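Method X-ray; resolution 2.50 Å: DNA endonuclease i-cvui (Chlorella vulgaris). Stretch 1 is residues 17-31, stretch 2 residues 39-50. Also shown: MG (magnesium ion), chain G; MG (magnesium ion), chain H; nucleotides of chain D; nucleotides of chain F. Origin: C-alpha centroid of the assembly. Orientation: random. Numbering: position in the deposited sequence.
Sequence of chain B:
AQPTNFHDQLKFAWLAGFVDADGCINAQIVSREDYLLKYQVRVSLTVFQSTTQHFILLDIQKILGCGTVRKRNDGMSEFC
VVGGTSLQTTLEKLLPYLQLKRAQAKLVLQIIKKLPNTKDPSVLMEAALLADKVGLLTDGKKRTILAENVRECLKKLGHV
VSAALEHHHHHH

Stretch 1, residues 17-31: GFVDADGCINAQIVS
Stretch 2, residues 39-50: YQVRVSLTVFQS

The apolar centre of this contact, in the DNA endonuclease I-CvuI, illustrates a general principle: a helix leading toward a strand can pack against one face of the sheet which that strand forms with its neighbour, while the other face carries a more polar row. Phe-18 (chi1 t, chi2 77°) points toward the partner strand and presents its ring edge, CE2 lying 3.7 Å from Val-47 CG1. The next residue, Val-19 (t), points sideways and brings CG2 to 3.8 Å from CG2 of Val-47 (t). Gly-23 is well suited to the junction: a CB here would clash with Val-19 CG1. On the same face, Ile-25 (m, t) brings CD1 to 4.2 Å from CD1 of Leu-45 (t, t), and Ile-29 (m, t) places CG1 4.2 Å from CG2 of Val-41 (t). The small Ala-27 faces Val-43 (m) between these pairs. Farther out, Ile-29 CG2 meets Tyr-39 CD1 at 3.5 Å; the tyrosine (m, chi2 -81°) also covers Ser-31 (p), whose CB is 3.7 Å from Tyr-39 CE1.

The backbone sets this register. The helix begins earlier in the chain and crosses the partner strand, residues 39-50, at 79°, with axes 8.2 Å apart at closest. The strand that includes Gly-23 to Ser-31 runs antiparallel to its partner at 159°, the axes approaching to 4.5 Å. Both are extended, with phi/psi of -114/146 at Gln-28 and -94/127 at Arg-42. Gly-23, Ile-25, Ala-27, Ile-29 and Ser-31 face Val-47, Leu-45, Val-43, Val-41 and Tyr-39 as non-hydrogen-bonded pairs, CA atoms 4.5-4.6 Å apart. Between them come the wider, hydrogen-bonded pairs. Asn-26 N donates to Ser-44 O at 2.9 Å and Ser-44 N to Asn-26 O at 3.2 Å; Gln-28 N reaches Arg-42 O at 2.9 Å, and Arg-42 N returns to Gln-28 O at 2.7 Å. Val-30 N to Gln-40 O (2.8 Å) and Gln-40 N to Val-30 O (2.9 Å) complete a third pair. Thr-46 N bonds Cys-24 O at 2.8 Å, but the return bond from Cys-24 N to Thr-46 O, 2.7 Å, is weak, its angle only 124°.

The opposite face carries Asn-26 (t), Gln-28 (m, t, chi3 -107°), Gln-40 (t, chi2 -145°), Ser-44 (p) and Thr-46 (m). Val-30 (m) lays CG1 over one face of the Arg-42 guanidinium, 3.8 Å from Arg-42 NH1, while the long arginine (t, t, m, chi4 150°) carries its CD within 3.7 Å of Gln-28 OE1. Cys-24 (t) packs CB 3.9 Å from Phe-48 CE2.

At the edge that meets the nucleotides and metal ions, Phe-48 N makes a weak hydrogen bond to Asp-22 O at 3.3 Å. Asp-22 (m) OD2 binds MG of chain H at 2.5 Å, and Ala-21 O binds MG of chain G at 2.3 Å. Phe-48 (m) sets one ring face against the guanine, CZ 3.3 Å from DG1 C8, and Ser-50 N donates to DC14 OP2 at 2.9 Å.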

# COMPACT_ATOMS: atom_id res chain seq x y z
N GLY B 17 -2.75 -5.19 -5.64
CA GLY B 17 -2.32 -3.81 -5.58
C GLY B 17 -2.05 -3.41 -4.15
O GLY B 17 -1.07 -2.72 -3.86
N PHE B 18 -2.90 -3.87 -3.24
CA PHE B 18 -2.83 -3.48 -1.84
C PHE B 18 -1.66 -4.16 -1.13
O PHE B 18 -0.92 -3.51 -0.38
CB PHE B 18 -4.15 -3.80 -1.15
CG PHE B 18 -4.44 -2.93 0.02
CD1 PHE B 18 -4.90 -1.62 -0.17
CD2 PHE B 18 -4.30 -3.42 1.31
CE1 PHE B 18 -5.20 -0.81 0.92
CE2 PHE B 18 -4.61 -2.62 2.41
CZ PHE B 18 -5.05 -1.31 2.22
N VAL B 19 -1.51 -5.46 -1.35
CA VAL B 19 -0.42 -6.21 -0.75
C VAL B 19 0.96 -5.69 -1.21
O VAL B 19 1.88 -5.55 -0.39
CB VAL B 19 -0.55 -7.72 -1.07
CG1 VAL B 19 0.67 -8.49 -0.59
CG2 VAL B 19 -1.82 -8.28 -0.44
N ASP B 20 1.12 -5.37 -2.50
CA ASP B 20 2.39 -4.83 -2.98
C ASP B 20 2.81 -3.57 -2.23
O ASP B 20 4.00 -3.26 -2.15
CB ASP B 20 2.33 -4.52 -4.48
CG ASP B 20 2.71 -5.69 -5.33
OD1 ASP B 20 3.48 -6.54 -4.85
OD2 ASP B 20 2.25 -5.77 -6.49
N ALA B 21 1.83 -2.85 -1.68
CA ALA B 21 2.12 -1.60 -1.00
C ALA B 21 2.19 -1.77 0.51
O ALA B 21 3.13 -1.32 1.14
CB ALA B 21 1.09 -0.55 -1.36
N ASP B 22 1.18 -2.42 1.09
CA ASP B 22 1.19 -2.65 2.54
C ASP B 22 0.97 -4.08 2.94
O ASP B 22 0.24 -4.34 3.90
CB ASP B 22 0.14 -1.78 3.22
CG ASP B 22 0.61 -0.37 3.43
OD1 ASP B 22 1.86 -0.19 3.45
OD2 ASP B 22 -0.24 0.54 3.57
N GLY B 23 1.59 -5.00 2.23
CA GLY B 23 1.52 -6.40 2.58
C GLY B 23 2.86 -6.94 3.06
O GLY B 23 3.88 -6.26 3.02
N CYS B 24 2.84 -8.19 3.51
CA CYS B 24 4.04 -8.85 3.97
C CYS B 24 3.90 -10.31 3.64
O CYS B 24 3.11 -11.02 4.28
CB CYS B 24 4.24 -8.65 5.48
SG CYS B 24 5.81 -9.29 6.13
N ILE B 25 4.63 -10.75 2.63
CA ILE B 25 4.73 -12.16 2.29
C ILE B 25 6.05 -12.68 2.82
O ILE B 25 7.10 -12.37 2.28
CB ILE B 25 4.63 -12.39 0.78
CG1 ILE B 25 3.38 -11.68 0.25
CG2 ILE B 25 4.66 -13.89 0.44
CD1 ILE B 25 2.98 -12.09 -1.14
N ASN B 26 5.99 -13.46 3.89
CA ASN B 26 7.19 -13.76 4.66
C ASN B 26 7.39 -15.24 4.94
O ASN B 26 6.50 -16.07 4.72
CB ASN B 26 7.17 -12.98 5.98
CG ASN B 26 8.56 -12.72 6.54
OD1 ASN B 26 9.56 -12.90 5.86
ND2 ASN B 26 8.62 -12.28 7.80
N ALA B 27 8.57 -15.57 5.44
CA ALA B 27 8.91 -16.91 5.85
C ALA B 27 9.93 -16.80 6.97
O ALA B 27 11.05 -16.34 6.75
CB ALA B 27 9.47 -17.71 4.69
N GLN B 28 9.50 -17.19 8.16
CA GLN B 28 10.32 -17.11 9.36
C GLN B 28 10.66 -18.48 9.91
O GLN B 28 9.86 -19.41 9.84
CB GLN B 28 9.61 -16.31 10.46
CG GLN B 28 8.88 -15.11 9.96
CD GLN B 28 7.68 -14.78 10.82
OE1 GLN B 28 6.54 -14.99 10.41
NE2 GLN B 28 7.94 -14.26 12.02
N ILE B 29 11.85 -18.58 10.48
CA ILE B 29 12.21 -19.73 11.28
C ILE B 29 11.86 -19.46 12.75
O ILE B 29 12.49 -18.61 13.38
CB ILE B 29 13.70 -20.04 11.16
CG1 ILE B 29 14.04 -20.33 9.70
CG2 ILE B 29 14.08 -21.22 12.05
CD1 ILE B 29 15.52 -20.22 9.36
N VAL B 30 10.85 -20.14 13.29
CA VAL B 30 10.54 -19.95 14.69
C VAL B 30 10.97 -21.17 15.50
O VAL B 30 10.81 -22.33 15.09
CB VAL B 30 9.04 -19.64 14.96
CG1 VAL B 30 8.55 -18.53 14.04
CG2 VAL B 30 8.17 -20.89 14.83
N SER B 31 11.55 -20.88 16.66
CA SER B 31 11.93 -21.91 17.59
C SER B 31 10.69 -22.40 18.33
O SER B 31 9.93 -21.61 18.88
CB SER B 31 12.97 -21.38 18.57
OG SER B 31 12.34 -20.60 19.56
N TYR B 39 12.71 -26.49 15.44
CA TYR B 39 12.34 -25.35 14.61
C TYR B 39 11.22 -25.62 13.62
O TYR B 39 11.08 -26.72 13.08
CB TYR B 39 13.57 -24.82 13.83
CG TYR B 39 14.63 -24.17 14.69
CD1 TYR B 39 14.49 -22.86 15.12
CD2 TYR B 39 15.76 -24.86 15.08
CE1 TYR B 39 15.45 -22.26 15.91
CE2 TYR B 39 16.74 -24.26 15.86
CZ TYR B 39 16.57 -22.96 16.27
OH TYR B 39 17.54 -22.37 17.06
N GLN B 40 10.43 -24.59 13.39
CA GLN B 40 9.33 -24.59 12.44
C GLN B 40 9.58 -23.47 11.45
O GLN B 40 10.05 -22.40 11.84
CB GLN B 40 7.98 -24.39 13.16
CG GLN B 40 6.76 -24.33 12.24
CD GLN B 40 5.67 -23.36 12.74
OE1 GLN B 40 5.83 -22.68 13.75
NE2 GLN B 40 4.57 -23.29 12.00
N VAL B 41 9.31 -23.70 10.17
CA VAL B 41 9.36 -22.60 9.21
C VAL B 41 7.92 -22.10 9.01
O VAL B 41 7.06 -22.85 8.55
CB VAL B 41 10.01 -23.02 7.89
CG1 VAL B 41 9.76 -21.99 6.81
CG2 VAL B 41 11.52 -23.21 8.08
N ARG B 42 7.66 -20.86 9.42
CA ARG B 42 6.31 -20.30 9.31
C ARG B 42 6.20 -19.52 8.01
O ARG B 42 7.03 -18.68 7.73
CB ARG B 42 5.99 -19.39 10.52
CG ARG B 42 4.68 -18.57 10.41
CD ARG B 42 4.39 -17.72 11.68
NE ARG B 42 4.34 -18.58 12.87
CZ ARG B 42 4.67 -18.20 14.11
NH1 ARG B 42 5.07 -16.95 14.34
NH2 ARG B 42 4.61 -19.08 15.11
N VAL B 43 5.18 -19.83 7.21
CA VAL B 43 4.84 -19.03 6.04
C VAL B 43 3.60 -18.15 6.33
O VAL B 43 2.66 -18.60 7.00
CB VAL B 43 4.60 -19.92 4.81
CG1 VAL B 43 5.86 -20.68 4.43
CG2 VAL B 43 3.45 -20.87 5.05
N SER B 44 3.60 -16.91 5.84
CA SER B 44 2.45 -16.03 6.04
C SER B 44 2.34 -14.85 5.08
O SER B 44 3.35 -14.23 4.71
CB SER B 44 2.43 -15.48 7.47
OG SER B 44 3.66 -14.87 7.81
N LEU B 45 1.11 -14.55 4.69
CA LEU B 45 0.78 -13.28 4.07
C LEU B 45 0.08 -12.42 5.11
O LEU B 45 -0.91 -12.84 5.70
CB LEU B 45 -0.12 -13.48 2.84
CG LEU B 45 -0.58 -12.22 2.08
CD1 LEU B 45 -0.78 -12.55 0.62
CD2 LEU B 45 -1.87 -11.66 2.65
N THR B 46 0.57 -11.20 5.32
CA THR B 46 -0.06 -10.32 6.30
C THR B 46 -0.30 -8.93 5.69
O THR B 46 0.54 -8.42 4.96
CB THR B 46 0.81 -10.19 7.57
OG1 THR B 46 0.66 -11.37 8.37
CG2 THR B 46 0.36 -9.01 8.41
N VAL B 47 -1.46 -8.35 5.97
CA VAL B 47 -1.79 -7.01 5.50
C VAL B 47 -2.06 -6.11 6.71
O VAL B 47 -2.78 -6.49 7.64
CB VAL B 47 -3.02 -7.04 4.56
CG1 VAL B 47 -3.55 -5.65 4.33
CG2 VAL B 47 -2.66 -7.69 3.24
N PHE B 48 -1.47 -4.91 6.70
CA PHE B 48 -1.58 -3.99 7.83
C PHE B 48 -2.49 -2.81 7.52
O PHE B 48 -2.45 -2.26 6.42
CB PHE B 48 -0.21 -3.45 8.24
CG PHE B 48 0.80 -4.52 8.50
CD1 PHE B 48 0.88 -5.13 9.75
CD2 PHE B 48 1.68 -4.91 7.51
CE1 PHE B 48 1.83 -6.11 9.99
CE2 PHE B 48 2.62 -5.88 7.75
CZ PHE B 48 2.69 -6.48 8.98
N GLN B 49 -3.30 -2.43 8.49
CA GLN B 49 -4.06 -1.19 8.39
C GLN B 49 -4.35 -0.65 9.78
O GLN B 49 -4.42 -1.40 10.75
CB GLN B 49 -5.37 -1.39 7.62
CG GLN B 49 -5.85 -0.09 6.92
CD GLN B 49 -4.82 0.46 5.93
OE1 GLN B 49 -4.10 -0.31 5.27
NE2 GLN B 49 -4.73 1.78 5.82
N SER B 50 -4.50 0.67 9.86
CA SER B 50 -4.88 1.32 11.11
C SER B 50 -6.25 0.82 11.52
O SER B 50 -7.09 0.54 10.66
CB SER B 50 -4.86 2.85 10.95
OG SER B 50 -5.55 3.49 12.01
MG MG G . 4.65 0.38 1.30
MG MG H . -0.99 2.79 4.19
P DC D 14 -1.73 2.49 7.50
OP1 DC D 14 -1.87 2.58 6.03
OP2 DC D 14 -2.92 2.53 8.38
O5' DC D 14 -0.88 1.17 7.90
C5' DC D 14 -0.12 0.48 6.91
C4' DC D 14 1.39 0.65 7.13
O4' DC D 14 1.67 1.10 8.48
C3' DC D 14 2.22 -0.62 6.92
O3' DC D 14 3.20 -0.42 5.89
C2' DC D 14 2.86 -0.87 8.30
C1' DC D 14 2.90 0.54 8.86
N1 DC D 14 3.08 0.65 10.37
C2 DC D 14 4.34 0.41 10.95
O2 DC D 14 5.29 0.08 10.23
N3 DC D 14 4.48 0.53 12.30
C4 DC D 14 3.44 0.89 13.05
N4 DC D 14 3.63 1.01 14.37
C5 DC D 14 2.15 1.15 12.49
C6 DC D 14 2.02 1.02 11.16
OP3 DG F 1 7.00 -2.93 2.82
P DG F 1 5.51 -2.86 2.80
OP1 DG F 1 5.14 -1.43 2.90
OP2 DG F 1 5.05 -3.65 1.63
O5' DG F 1 4.94 -3.63 4.08
C5' DG F 1 4.83 -2.96 5.35
C4' DG F 1 6.03 -3.30 6.20
O4' DG F 1 5.84 -2.86 7.58
C3' DG F 1 6.35 -4.78 6.27
O3' DG F 1 7.71 -4.90 6.08
C2' DG F 1 5.94 -5.17 7.70
C1' DG F 1 6.28 -3.89 8.44
N9 DG F 1 5.61 -3.71 9.72
C8 DG F 1 4.25 -3.73 9.97
N7 DG F 1 3.95 -3.45 11.21
C5 DG F 1 5.18 -3.21 11.81
C6 DG F 1 5.49 -2.86 13.14
O6 DG F 1 4.73 -2.69 14.08
N1 DG F 1 6.86 -2.70 13.32
C2 DG F 1 7.80 -2.86 12.35
N2 DG F 1 9.08 -2.66 12.72
N3 DG F 1 7.53 -3.19 11.10
C4 DG F 1 6.20 -3.35 10.90